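PDB 1PBT: 6-phosphogluconolactonase from Thermotoga maritima, which hydrolyses 6-phosphogluconolactone to 6-phosphogluconate, the second step of the oxidative stage of the pentose phosphate pathway. Local coordinates for residues Gly34-Val39 and Tyr71-Glu76; Glu41-Lys46 and Phe148-Leu153; Thr45-Leu50 and Ile57-Ala62; His85-Asp90 and Ser143-Phe148; Leu167-Lys172 and Thr177-Ser182. All coordinates share one frame; numbering follows the deposited sequence.

Interaction 1. Residues Gly34-Val39 and Tyr71-Glu76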
# COMPACT_ATOMS: atom_id res chain seq x y z
N GLY A 34 17.21 13.97 2.09
CA GLY A 34 16.93 12.95 3.09
C GLY A 34 15.52 12.39 3.04
O GLY A 34 14.89 12.19 4.07
N TYR A 35 15.04 12.11 1.83
CA TYR A 35 13.69 11.59 1.61
C TYR A 35 13.34 10.36 2.43
O TYR A 35 12.42 10.38 3.24
CB TYR A 35 13.47 11.26 0.14
CG TYR A 35 12.07 10.77 -0.17
CD1 TYR A 35 11.00 11.66 -0.28
CD2 TYR A 35 11.81 9.40 -0.31
CE1 TYR A 35 9.69 11.20 -0.53
CE2 TYR A 35 10.51 8.94 -0.56
CZ TYR A 35 9.47 9.84 -0.68
OH TYR A 35 8.19 9.37 -0.96
N VAL A 36 14.07 9.27 2.21
CA VAL A 36 13.79 8.04 2.94
C VAL A 36 13.79 8.22 4.45
O VAL A 36 12.81 7.87 5.11
CB VAL A 36 14.76 6.93 2.54
CG1 VAL A 36 14.51 5.69 3.37
CG2 VAL A 36 14.59 6.61 1.05
N ASP A 37 14.86 8.77 5.02
CA ASP A 37 14.90 8.96 6.47
C ASP A 37 13.72 9.80 6.97
O ASP A 37 13.15 9.49 8.01
CB ASP A 37 16.21 9.63 6.90
CG ASP A 37 17.42 8.73 6.71
OD1 ASP A 37 17.30 7.51 6.93
OD2 ASP A 37 18.50 9.25 6.36
N PHE A 38 13.34 10.84 6.23
CA PHE A 38 12.22 11.68 6.65
C PHE A 38 10.93 10.86 6.70
O PHE A 38 10.19 10.89 7.68
CB PHE A 38 12.02 12.84 5.68
CG PHE A 38 10.95 13.82 6.11
CD1 PHE A 38 11.24 14.85 7.00
CD2 PHE A 38 9.64 13.70 5.64
CE1 PHE A 38 10.25 15.74 7.41
CE2 PHE A 38 8.64 14.59 6.04
CZ PHE A 38 8.94 15.61 6.93
N VAL A 39 10.67 10.15 5.62
CA VAL A 39 9.46 9.33 5.54
C VAL A 39 9.42 8.28 6.65
O VAL A 39 8.41 8.09 7.32
CB VAL A 39 9.40 8.62 4.19
CG1 VAL A 39 8.17 7.72 4.14
CG2 VAL A 39 9.41 9.65 3.09
N TYR A 71 10.65 0.48 3.71
CA TYR A 71 10.33 -0.70 4.50
C TYR A 71 11.62 -1.28 5.07
O TYR A 71 11.66 -1.76 6.21
CB TYR A 71 9.64 -1.78 3.66
CG TYR A 71 8.37 -1.34 2.95
CD1 TYR A 71 7.57 -0.32 3.48
CD2 TYR A 71 7.95 -1.98 1.79
CE1 TYR A 71 6.37 0.04 2.86
CE2 TYR A 71 6.74 -1.63 1.15
CZ TYR A 71 5.96 -0.62 1.70
OH TYR A 71 4.78 -0.27 1.09
N GLU A 72 12.68 -1.24 4.27
CA GLU A 72 13.98 -1.76 4.65
C GLU A 72 14.45 -1.14 5.97
O GLU A 72 14.95 -1.83 6.86
CB GLU A 72 14.97 -1.46 3.53
CG GLU A 72 16.34 -2.08 3.68
CD GLU A 72 17.07 -2.16 2.36
OE1 GLU A 72 16.91 -1.23 1.53
OE2 GLU A 72 17.79 -3.16 2.14
N LYS A 73 14.25 0.17 6.09
CA LYS A 73 14.63 0.89 7.30
C LYS A 73 13.63 0.63 8.43
O LYS A 73 14.02 0.47 9.58
CB LYS A 73 14.68 2.40 7.02
CG LYS A 73 15.73 2.81 6.00
CD LYS A 73 17.13 2.69 6.56
CE LYS A 73 18.13 3.43 5.69
NZ LYS A 73 19.48 3.50 6.33
N LEU A 74 12.35 0.58 8.09
CA LEU A 74 11.32 0.32 9.10
C LEU A 74 11.53 -1.04 9.78
O LEU A 74 11.27 -1.19 10.97
CB LEU A 74 9.92 0.38 8.48
CG LEU A 74 9.38 1.79 8.21
CD1 LEU A 74 8.04 1.70 7.47
CD2 LEU A 74 9.19 2.52 9.53
N ALA A 75 12.01 -2.01 9.01
CA ALA A 75 12.26 -3.34 9.55
C ALA A 75 13.33 -3.33 10.64
O ALA A 75 13.38 -4.24 11.48
CB ALA A 75 12.66 -4.27 8.44
N GLU A 76 14.17 -2.31 10.63
CA GLU A 76 15.25 -2.21 11.60
C GLU A 76 14.81 -1.60 12.93
O GLU A 76 15.52 -1.73 13.92
CB GLU A 76 16.40 -1.40 11.00
CG GLU A 76 17.21 -2.15 9.95
CD GLU A 76 17.94 -1.24 8.98
OE1 GLU A 76 18.36 -0.13 9.38
OE2 GLU A 76 18.10 -1.64 7.80
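V36 and K73 join two helices that pack on the same face of the central alpha/beta sheet: the first turn of helix 35-53 and the C-terminal part of helix 67-74, the latter being the helical link of a beta-alpha-beta crossover between strands 57-61 and 84-92. The case illustrates how neighbouring helices of such a layer can meet lightly at the protein surface, for only 81 Å² is buried between the segments. The backbones stay well apart, with D37 CA and K73 CA separated by 8.1 Å, and the side chains bridge the interval. V36 sends its CG1 branch to K73 CG, 4.1 Å away, and the two side chains cross at about a right angle, so the contact is methyl against methylene. K73 turns sharply at its second torsion (chi2 -71°), which carries the rest of the chain alongside D37. There D37 OD1 lies 4.3 Å from K73 CE and 4.6 Å from K73 NZ, too far for a salt bridge, so the opposite charges probably attract only weakly. Deeper in the layer L74 touches V40, and Y35 packs on L206 and R208 of strand 202-208. Within the first helical turn, the CG2 methyl of V39 sits over the centre of the Y35 ring, 3.7 Å above its plane.

Interaction 2. Residues Glu41-Lys46 and Phe148-Leu153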
# COMPACT_ATOMS: atom_id res chain seq x y z
N GLU A 41 10.87 8.33 9.54
CA GLU A 41 10.59 8.96 10.82
C GLU A 41 9.10 9.30 10.96
O GLU A 41 8.51 9.15 12.03
CB GLU A 41 11.46 10.21 10.98
CG GLU A 41 11.18 11.05 12.22
CD GLU A 41 11.19 10.26 13.51
OE1 GLU A 41 11.86 9.20 13.57
OE2 GLU A 41 10.55 10.70 14.49
N LYS A 42 8.48 9.75 9.88
CA LYS A 42 7.06 10.08 9.93
C LYS A 42 6.20 8.84 10.17
O LYS A 42 5.29 8.84 11.00
CB LYS A 42 6.66 10.79 8.63
CG LYS A 42 7.07 12.24 8.60
CD LYS A 42 6.18 13.06 9.54
CE LYS A 42 6.56 14.52 9.55
NZ LYS A 42 7.93 14.70 10.11
N ILE A 43 6.49 7.76 9.44
CA ILE A 43 5.75 6.52 9.59
C ILE A 43 6.03 5.97 10.99
O ILE A 43 5.14 5.47 11.66
CB ILE A 43 6.19 5.49 8.52
CG1 ILE A 43 5.80 6.01 7.14
CG2 ILE A 43 5.55 4.12 8.80
CD1 ILE A 43 6.30 5.15 6.00
N ARG A 44 7.28 6.08 11.44
CA ARG A 44 7.64 5.58 12.77
C ARG A 44 6.82 6.26 13.86
O ARG A 44 6.26 5.60 14.73
CB ARG A 44 9.12 5.80 13.05
CG ARG A 44 9.59 5.17 14.35
CD ARG A 44 10.89 5.80 14.83
NE ARG A 44 10.69 7.19 15.24
CZ ARG A 44 9.95 7.56 16.29
NH1 ARG A 44 9.34 6.65 17.04
NH2 ARG A 44 9.83 8.85 16.58
N THR A 45 6.75 7.59 13.81
CA THR A 45 6.00 8.34 14.80
C THR A 45 4.52 7.97 14.78
O THR A 45 3.90 7.80 15.83
CB THR A 45 6.10 9.85 14.56
OG1 THR A 45 7.46 10.26 14.75
CG2 THR A 45 5.20 10.61 15.53
N LYS A 46 3.97 7.83 13.58
CA LYS A 46 2.56 7.48 13.44
C LYS A 46 2.23 6.10 14.01
O LYS A 46 1.24 5.93 14.72
CB LYS A 46 2.14 7.55 11.97
CG LYS A 46 0.67 7.32 11.75
CD LYS A 46 -0.16 8.30 12.56
CE LYS A 46 -1.64 7.95 12.46
NZ LYS A 46 -2.47 8.76 13.40
N PHE A 148 -8.48 -0.47 8.17
CA PHE A 148 -7.02 -0.42 8.22
C PHE A 148 -6.61 0.86 8.95
O PHE A 148 -7.30 1.87 8.87
CB PHE A 148 -6.41 -0.39 6.81
CG PHE A 148 -6.68 -1.62 5.99
CD1 PHE A 148 -6.25 -2.87 6.41
CD2 PHE A 148 -7.32 -1.50 4.76
CE1 PHE A 148 -6.46 -4.01 5.61
CE2 PHE A 148 -7.53 -2.62 3.96
CZ PHE A 148 -7.09 -3.88 4.39
N ASP A 149 -5.49 0.82 9.65
CA ASP A 149 -5.04 2.01 10.36
C ASP A 149 -4.21 2.91 9.47
O ASP A 149 -4.34 4.14 9.49
CB ASP A 149 -4.22 1.58 11.57
CG ASP A 149 -5.06 0.91 12.62
OD1 ASP A 149 -5.89 1.64 13.20
OD2 ASP A 149 -4.92 -0.31 12.83
N LEU A 150 -3.37 2.26 8.67
CA LEU A 150 -2.45 2.97 7.81
C LEU A 150 -2.22 2.25 6.50
O LEU A 150 -2.11 1.02 6.46
CB LEU A 150 -1.12 3.08 8.57
CG LEU A 150 0.12 3.77 7.99
CD1 LEU A 150 -0.10 5.27 7.96
CD2 LEU A 150 1.35 3.46 8.87
N ALA A 151 -2.18 3.02 5.41
CA ALA A 151 -1.91 2.48 4.10
C ALA A 151 -0.69 3.23 3.57
O ALA A 151 -0.69 4.46 3.52
CB ALA A 151 -3.10 2.70 3.18
N ILE A 152 0.37 2.49 3.23
CA ILE A 152 1.59 3.08 2.68
C ILE A 152 1.55 2.72 1.21
O ILE A 152 1.80 1.57 0.84
CB ILE A 152 2.83 2.50 3.36
CG1 ILE A 152 2.68 2.66 4.87
CG2 ILE A 152 4.09 3.23 2.84
CD1 ILE A 152 3.82 2.09 5.67
N LEU A 153 1.22 3.70 0.39
CA LEU A 153 1.08 3.47 -1.03
C LEU A 153 2.04 4.22 -1.93
O LEU A 153 2.65 5.21 -1.54
CB LEU A 153 -0.35 3.81 -1.44
CG LEU A 153 -1.48 3.18 -0.62
CD1 LEU A 153 -2.83 3.70 -1.10
CD2 LEU A 153 -1.41 1.65 -0.75
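I43 and I152 reach toward each other tip to tip, one from the inner side of a helix and the other from a strand of the sheet beneath it. Their CD1 atoms are 4.0 Å apart, and I152 CD1 also lies 4.1 Å from I43 CG2, so a single methyl of the strand residue meets both branches of the helix residue. The extended chain of I152 (chi2 178°) delivers that methyl outward from the sheet. The CG2 branch of I43 also lies by L150, two residues earlier in the strand, with L150 CD2 4.3 Å from it. One helical turn later K46 contributes carbon rather than charge: its CG lies 4.4 Å from L150 CD1. The outcome is a purely apolar seam of aliphatic tips.

The partly exposed flank of the helix follows another chemistry. R44 grips the E41 carboxylate side-on, NE to OE1 and NH2 to OE2, each nitrogen taking its own oxygen. The NE bond, 2.9 Å from R44 NE to E41 OE1, is nearly straight at 175° and lies in the guanidinium plane. T45 reaches back to the carbonyl O of E41 with both its backbone N and its OG1, from opposite faces of that carbonyl.

The short axes of helix 41-46 and strand 150-153 run almost antiparallel, at 167° and 11.3 Å, the usual packing of a helical layer on an alpha/beta sheet. Strand 150-153 lies between strands 57-61 and 202-208, while I43 also touches L204 of the latter and V70 and L74 of helix 67-74.

Interaction 3. Residues Thr45-Leu50 and Ile57-Ala62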
# COMPACT_ATOMS: atom_id res chain seq x y z
N THR A 45 6.75 7.59 13.81
CA THR A 45 6.00 8.34 14.80
C THR A 45 4.52 7.97 14.78
O THR A 45 3.90 7.80 15.83
CB THR A 45 6.10 9.85 14.56
OG1 THR A 45 7.46 10.26 14.75
CG2 THR A 45 5.20 10.61 15.53
N LYS A 46 3.97 7.83 13.58
CA LYS A 46 2.56 7.48 13.44
C LYS A 46 2.23 6.10 14.01
O LYS A 46 1.24 5.93 14.72
CB LYS A 46 2.14 7.55 11.97
CG LYS A 46 0.67 7.32 11.75
CD LYS A 46 -0.16 8.30 12.56
CE LYS A 46 -1.64 7.95 12.46
NZ LYS A 46 -2.47 8.76 13.40
N MSE A 47 3.07 5.11 13.70
CA MSE A 47 2.84 3.76 14.21
C MSE A 47 2.99 3.76 15.74
O MSE A 47 2.22 3.11 16.44
CB MSE A 47 3.82 2.78 13.55
CG MSE A 47 3.53 2.56 12.06
SE MSE A 47 4.75 1.35 11.12
CE MSE A 47 4.09 -0.32 11.82
N GLU A 48 3.96 4.51 16.24
CA GLU A 48 4.17 4.58 17.69
C GLU A 48 2.91 5.14 18.34
O GLU A 48 2.43 4.61 19.33
CB GLU A 48 5.37 5.47 18.01
CG GLU A 48 6.70 4.75 17.87
CD GLU A 48 7.03 3.90 19.08
OE1 GLU A 48 7.65 4.44 20.03
OE2 GLU A 48 6.66 2.70 19.09
N LYS A 49 2.36 6.20 17.75
CA LYS A 49 1.15 6.82 18.26
C LYS A 49 -0.01 5.81 18.22
O LYS A 49 -0.77 5.68 19.18
CB LYS A 49 0.77 8.06 17.43
CG LYS A 49 1.71 9.25 17.63
CD LYS A 49 1.40 10.41 16.67
CE LYS A 49 1.74 10.06 15.21
NZ LYS A 49 1.69 11.23 14.27
N LEU A 50 -0.12 5.11 17.10
CA LEU A 50 -1.19 4.13 16.94
C LEU A 50 -1.09 3.02 17.98
O LEU A 50 -2.09 2.60 18.56
CB LEU A 50 -1.14 3.51 15.53
CG LEU A 50 -1.63 4.37 14.36
CD1 LEU A 50 -1.22 3.75 13.03
CD2 LEU A 50 -3.15 4.52 14.42
N ILE A 57 -2.48 -3.07 15.29
CA ILE A 57 -2.64 -2.12 14.20
C ILE A 57 -2.53 -2.89 12.89
O ILE A 57 -1.82 -3.89 12.80
CB ILE A 57 -1.59 -0.96 14.24
CG1 ILE A 57 -0.18 -1.49 14.06
CG2 ILE A 57 -1.70 -0.22 15.57
CD1 ILE A 57 0.86 -0.37 13.97
N PHE A 58 -3.24 -2.42 11.87
CA PHE A 58 -3.26 -3.09 10.57
C PHE A 58 -2.77 -2.11 9.52
O PHE A 58 -3.32 -1.02 9.36
CB PHE A 58 -4.68 -3.58 10.30
CG PHE A 58 -5.21 -4.44 11.40
CD1 PHE A 58 -5.05 -5.82 11.37
CD2 PHE A 58 -5.82 -3.86 12.51
CE1 PHE A 58 -5.48 -6.61 12.43
CE2 PHE A 58 -6.25 -4.64 13.58
CZ PHE A 58 -6.08 -6.02 13.53
N VAL A 59 -1.73 -2.52 8.79
CA VAL A 59 -1.08 -1.65 7.82
C VAL A 59 -1.05 -2.25 6.44
O VAL A 59 -0.67 -3.40 6.27
CB VAL A 59 0.39 -1.39 8.26
CG1 VAL A 59 1.08 -0.43 7.32
CG2 VAL A 59 0.41 -0.87 9.69
N VAL A 60 -1.46 -1.47 5.45
CA VAL A 60 -1.43 -1.91 4.06
C VAL A 60 -0.14 -1.41 3.42
O VAL A 60 0.25 -0.26 3.61
CB VAL A 60 -2.60 -1.34 3.25
CG1 VAL A 60 -2.40 -1.65 1.78
CG2 VAL A 60 -3.91 -1.93 3.73
N LEU A 61 0.51 -2.28 2.64
CA LEU A 61 1.76 -1.94 1.99
C LEU A 61 1.73 -2.14 0.48
O LEU A 61 1.37 -3.22 -0.00
CB LEU A 61 2.89 -2.81 2.52
CG LEU A 61 3.13 -2.90 4.03
CD1 LEU A 61 4.26 -3.89 4.28
CD2 LEU A 61 3.48 -1.52 4.58
N ALA A 62 2.15 -1.11 -0.26
CA ALA A 62 2.24 -1.22 -1.72
C ALA A 62 3.67 -1.68 -2.03
O ALA A 62 4.56 -1.52 -1.20
CB ALA A 62 1.99 0.13 -2.37
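Two torsions bring I57 and the selenomethionine M47 together. I57 holds CG1 between its backbone N and carbonyl carbon, the crowded position (chi1 64°), which leaves its two branches to serve different partners: CD1 goes to M47 and CG2 to L50. M47 in turn runs out straight as far as SE and then bends (chi3 75°), swinging its terminal methyl round to the strand. CE lies 3.9 Å from I57 CD1, with the two side chains crossing at about a right angle, and 4.3 Å from V59 CG2, so the methyl touches two alternate residues of the strand. L50 makes the closer approach with the base of its side chain, CB lying 3.8 Å from I57 CG2. All four residues are buried, and the contact is wholly apolar, a long unbranched side chain meeting the branched ones of I57 and V59.

The arrangement is an alpha-beta unit of the sheet, the helix packed on the strand it leads into: the segment axes are 10.1 Å apart at 151°, as the chain turns back through a short link into strand 57-61. M47 also touches I84 and L150 of the parallel neighbouring strands 84-92 and 150-153.

Interaction 4. Residues His85-Asp90 and Ser143-Phe148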
# COMPACT_ATOMS: atom_id res chain seq x y z
N HIS A 85 -0.00 -5.98 12.03
CA HIS A 85 -0.41 -6.88 10.95
C HIS A 85 -0.27 -6.14 9.61
O HIS A 85 -0.66 -4.98 9.48
CB HIS A 85 -1.86 -7.33 11.17
CG HIS A 85 -2.07 -8.03 12.47
ND1 HIS A 85 -1.94 -7.40 13.69
CD2 HIS A 85 -2.31 -9.33 12.75
CE1 HIS A 85 -2.08 -8.28 14.66
NE2 HIS A 85 -2.31 -9.46 14.12
N PHE A 86 0.29 -6.84 8.62
CA PHE A 86 0.52 -6.26 7.31
C PHE A 86 -0.28 -6.91 6.18
O PHE A 86 -0.48 -8.12 6.15
CB PHE A 86 2.01 -6.38 6.95
CG PHE A 86 2.92 -5.49 7.77
CD1 PHE A 86 2.92 -4.12 7.58
CD2 PHE A 86 3.79 -6.04 8.71
CE1 PHE A 86 3.77 -3.30 8.31
CE2 PHE A 86 4.65 -5.22 9.45
CZ PHE A 86 4.64 -3.85 9.25
N PHE A 87 -0.71 -6.08 5.24
CA PHE A 87 -1.49 -6.55 4.10
C PHE A 87 -0.92 -5.93 2.83
O PHE A 87 -0.64 -4.74 2.80
CB PHE A 87 -2.94 -6.08 4.24
CG PHE A 87 -3.58 -6.48 5.53
CD1 PHE A 87 -4.39 -7.60 5.59
CD2 PHE A 87 -3.36 -5.75 6.69
CE1 PHE A 87 -4.99 -8.00 6.79
CE2 PHE A 87 -3.94 -6.13 7.90
CZ PHE A 87 -4.76 -7.26 7.95
N LEU A 88 -0.73 -6.72 1.78
CA LEU A 88 -0.26 -6.14 0.53
C LEU A 88 -1.43 -5.41 -0.13
O LEU A 88 -2.56 -5.87 -0.06
CB LEU A 88 0.22 -7.21 -0.44
CG LEU A 88 1.71 -7.52 -0.39
CD1 LEU A 88 2.09 -8.00 1.00
CD2 LEU A 88 2.03 -8.58 -1.46
N SER A 89 -1.16 -4.28 -0.77
CA SER A 89 -2.23 -3.54 -1.45
C SER A 89 -2.64 -4.23 -2.74
O SER A 89 -3.76 -4.07 -3.23
CB SER A 89 -1.77 -2.13 -1.79
OG SER A 89 -0.62 -2.19 -2.62
N ASP A 90 -1.73 -5.00 -3.31
CA ASP A 90 -2.00 -5.69 -4.56
C ASP A 90 -0.85 -6.64 -4.88
O ASP A 90 0.22 -6.56 -4.28
CB ASP A 90 -2.13 -4.68 -5.70
CG ASP A 90 -0.81 -4.00 -6.02
OD1 ASP A 90 -0.35 -3.17 -5.21
OD2 ASP A 90 -0.22 -4.31 -7.08
N SER A 143 -11.59 -11.08 8.04
CA SER A 143 -11.43 -11.76 9.32
C SER A 143 -10.48 -11.03 10.24
O SER A 143 -10.67 -11.02 11.46
CB SER A 143 -10.95 -13.20 9.11
OG SER A 143 -10.76 -13.85 10.35
N ALA A 144 -9.46 -10.39 9.67
CA ALA A 144 -8.47 -9.70 10.50
C ALA A 144 -8.91 -8.33 11.03
O ALA A 144 -8.61 -7.98 12.18
CB ALA A 144 -7.16 -9.56 9.72
N THR A 145 -9.64 -7.57 10.23
CA THR A 145 -10.06 -6.25 10.65
C THR A 145 -11.17 -5.68 9.77
O THR A 145 -11.38 -6.15 8.65
CB THR A 145 -8.86 -5.29 10.60
OG1 THR A 145 -9.25 -3.99 11.06
CG2 THR A 145 -8.34 -5.18 9.17
N ASP A 146 -11.86 -4.66 10.26
CA ASP A 146 -12.91 -4.04 9.48
C ASP A 146 -12.45 -2.67 9.00
O ASP A 146 -13.16 -1.99 8.26
CB ASP A 146 -14.18 -3.91 10.32
CG ASP A 146 -13.94 -3.21 11.64
OD1 ASP A 146 -14.45 -3.69 12.67
OD2 ASP A 146 -13.24 -2.18 11.64
N GLN A 147 -11.23 -2.30 9.40
CA GLN A 147 -10.68 -1.00 9.05
C GLN A 147 -9.16 -1.01 9.17
O GLN A 147 -8.61 -1.51 10.15
CB GLN A 147 -11.30 0.05 9.99
CG GLN A 147 -10.52 1.34 10.20
CD GLN A 147 -11.10 2.17 11.35
OE1 GLN A 147 -12.14 2.81 11.20
NE2 GLN A 147 -10.43 2.15 12.49
N PHE A 148 -8.48 -0.47 8.17
CA PHE A 148 -7.02 -0.42 8.22
C PHE A 148 -6.61 0.86 8.95
O PHE A 148 -7.30 1.87 8.87
CB PHE A 148 -6.41 -0.39 6.81
CG PHE A 148 -6.68 -1.62 5.99
CD1 PHE A 148 -6.25 -2.87 6.41
CD2 PHE A 148 -7.32 -1.50 4.76
CE1 PHE A 148 -6.46 -4.01 5.61
CE2 PHE A 148 -7.53 -2.62 3.96
CZ PHE A 148 -7.09 -3.88 4.39
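The F87 ring is met in different ways by F148 and A144. F148 stands over one face, its CE1 lying 3.7 Å above the plane and displaced toward the rim, whereas the A144 methyl arrives at the edge, in plane, with CB 3.8 Å from F87 CZ. The methyl CG2 of T145 approaches the same CZ obliquely. The two phenyl rings are inclined at 58° with centroids 5.2 Å apart, an oblique pair in which one corner of F148 presses on its neighbour. In addition, F87 stacks with the ring of H122. Were F87 cut back to an alanine, F148 CE1 and the A144 methyl would probably face a gap, and the F148 ring would be freer to turn.

The turn that carries F148 is held from within: T145 OG1 donates to Q147 O at 2.7 Å, coming from above the carbonyl plane. A formic acid molecule, probably from the crystallisation liquor, is bound about 4 Å from the F148 side chain.

Helix 130-144 thus ends against strand 84-92, and F87 and F148 both touch its I141. F86, the residue before F87, touches F111 of helix 102-111, a division of neighbouring strand residues between two helical layers that is characteristic of a three-layer alpha/beta sandwich.

Interaction 5. Residues Leu167-Lys172 and Thr177-Ser182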
# COMPACT_ATOMS: atom_id res chain seq x y z
N LEU A 167 -10.70 2.93 -13.60
CA LEU A 167 -11.62 3.30 -12.54
C LEU A 167 -12.62 2.19 -12.23
O LEU A 167 -13.01 2.03 -11.08
CB LEU A 167 -12.36 4.61 -12.90
CG LEU A 167 -11.46 5.85 -13.07
CD1 LEU A 167 -12.33 7.10 -13.19
CD2 LEU A 167 -10.56 6.00 -11.85
N GLU A 168 -13.03 1.42 -13.25
CA GLU A 168 -13.98 0.32 -13.02
C GLU A 168 -13.42 -0.62 -11.96
O GLU A 168 -14.13 -1.07 -11.04
CB GLU A 168 -14.21 -0.46 -14.32
CG GLU A 168 -15.32 -1.49 -14.22
CD GLU A 168 -15.40 -2.42 -15.42
OE1 GLU A 168 -14.83 -2.09 -16.49
OE2 GLU A 168 -16.04 -3.48 -15.30
N THR A 169 -12.13 -0.93 -12.07
CA THR A 169 -11.48 -1.82 -11.12
C THR A 169 -11.53 -1.24 -9.71
O THR A 169 -11.83 -1.94 -8.75
CB THR A 169 -10.00 -2.04 -11.47
OG1 THR A 169 -9.89 -2.54 -12.81
CG2 THR A 169 -9.36 -3.02 -10.49
N GLY A 170 -11.25 0.04 -9.59
CA GLY A 170 -11.25 0.65 -8.27
C GLY A 170 -12.63 0.73 -7.67
O GLY A 170 -12.81 0.63 -6.45
N ASN A 171 -13.63 0.87 -8.53
CA ASN A 171 -15.00 1.00 -8.09
C ASN A 171 -15.72 -0.32 -7.89
O ASN A 171 -16.93 -0.33 -7.65
CB ASN A 171 -15.81 1.85 -9.08
CG ASN A 171 -15.32 3.28 -9.15
OD1 ASN A 171 -14.98 3.88 -8.14
ND2 ASN A 171 -15.31 3.84 -10.35
N LYS A 172 -15.00 -1.43 -8.00
CA LYS A 172 -15.63 -2.74 -7.81
C LYS A 172 -16.25 -2.82 -6.43
O LYS A 172 -15.69 -2.33 -5.43
CB LYS A 172 -14.60 -3.87 -7.96
CG LYS A 172 -14.19 -4.16 -9.39
CD LYS A 172 -15.28 -4.92 -10.17
CE LYS A 172 -14.82 -5.21 -11.60
NZ LYS A 172 -15.81 -6.02 -12.38
N THR A 177 -10.38 -7.27 -5.87
CA THR A 177 -10.78 -7.67 -7.22
C THR A 177 -9.57 -8.06 -8.06
O THR A 177 -8.43 -7.99 -7.60
CB THR A 177 -11.58 -6.56 -7.95
OG1 THR A 177 -12.16 -7.11 -9.14
CG2 THR A 177 -10.69 -5.38 -8.34
N PHE A 178 -9.81 -8.48 -9.29
CA PHE A 178 -8.69 -8.83 -10.14
C PHE A 178 -8.87 -8.23 -11.52
O PHE A 178 -9.98 -7.86 -11.90
CB PHE A 178 -8.50 -10.36 -10.21
CG PHE A 178 -9.65 -11.10 -10.83
CD1 PHE A 178 -9.67 -11.35 -12.19
CD2 PHE A 178 -10.70 -11.57 -10.04
CE1 PHE A 178 -10.72 -12.07 -12.77
CE2 PHE A 178 -11.76 -12.29 -10.61
CZ PHE A 178 -11.76 -12.53 -11.98
N THR A 179 -7.77 -8.12 -12.24
CA THR A 179 -7.76 -7.49 -13.56
C THR A 179 -7.25 -8.37 -14.69
O THR A 179 -6.67 -9.44 -14.47
CB THR A 179 -6.86 -6.23 -13.57
OG1 THR A 179 -5.49 -6.64 -13.57
CG2 THR A 179 -7.11 -5.36 -12.35
N ASP A 180 -7.45 -7.87 -15.90
CA ASP A 180 -6.96 -8.53 -17.10
C ASP A 180 -5.48 -8.14 -17.08
O ASP A 180 -5.06 -7.32 -16.27
CB ASP A 180 -7.60 -7.92 -18.35
CG ASP A 180 -9.10 -8.10 -18.38
OD1 ASP A 180 -9.77 -7.27 -19.03
OD2 ASP A 180 -9.60 -9.08 -17.79
N PRO A 181 -4.66 -8.71 -17.97
CA PRO A 181 -3.25 -8.30 -17.93
C PRO A 181 -3.19 -6.78 -18.03
O PRO A 181 -3.79 -6.19 -18.94
CB PRO A 181 -2.66 -9.01 -19.13
CG PRO A 181 -3.41 -10.31 -19.11
CD PRO A 181 -4.84 -9.86 -18.88
N SER A 182 -2.45 -6.16 -17.12
CA SER A 182 -2.34 -4.71 -17.08
C SER A 182 -1.03 -4.20 -16.50
O SER A 182 -0.33 -4.92 -15.80
CB SER A 182 -3.47 -4.12 -16.24
OG SER A 182 -4.74 -4.55 -16.69
O HOH W 1 -11.40 -5.40 -12.50
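The carbonyl O of D180 is gripped by two hydroxyls, OG1 of T179, which also carries a methyl to T169, and OG of S182. Both bonds are 2.8 Å long, from T179 OG1 and S182 OG to D180 O, arriving from opposite faces of the carbonyl, the serine well above its plane. T179 OG1 has a further bond with the backbone N of R189 in the adjoining strand. With the hydroxyl so engaged, the methyl CG2 of T179 is turned to T169 CG2, 3.7 Å away. With a valine in place of T179, D180 O would probably lose one of its two hydroxyl donors and R189 N its acceptor.

T169 also presses CG2 on T177 CG2 at 3.5 Å, tighter than usual for two carbons. K172, bent at chi2 (-75°), crosses T177 at about a right angle, its CG 3.6 Å from T177 OG1. One water joins the helix to the strand region, 3.2 Å from T169 OG1 and donating to F178 O at 2.9 Å.

It is a worked example of threonine's two chemistries: methyls of T169, T177 and T179 pack, T179 and T169 hydroxyls bind turn and water, and no direct polar bond joins the segments.

Overall arrangement
Interactions 2 and 3 form the buried core, their centres 4 Å apart: both press helix 35-53 on adjacent strands of one sheet, and L150 and I152 of the former pair with V60 of the latter through probable backbone hydrogen bonds. Interaction 1 uses the same helix at its N-terminal end, at the surface, where packing thins and charges enter; L74 CD1 still meets I43 CG2 at 3.7 Å. Interaction 4 joins strand 84-92, neighbour of 57-61, to a helix of the other layer and replaces aliphatic tips with aromatic rings. Interaction 5, about 31 Å from interaction 1 between centres, lies across the molecule, mixing methyl packing with hydroxyls and water.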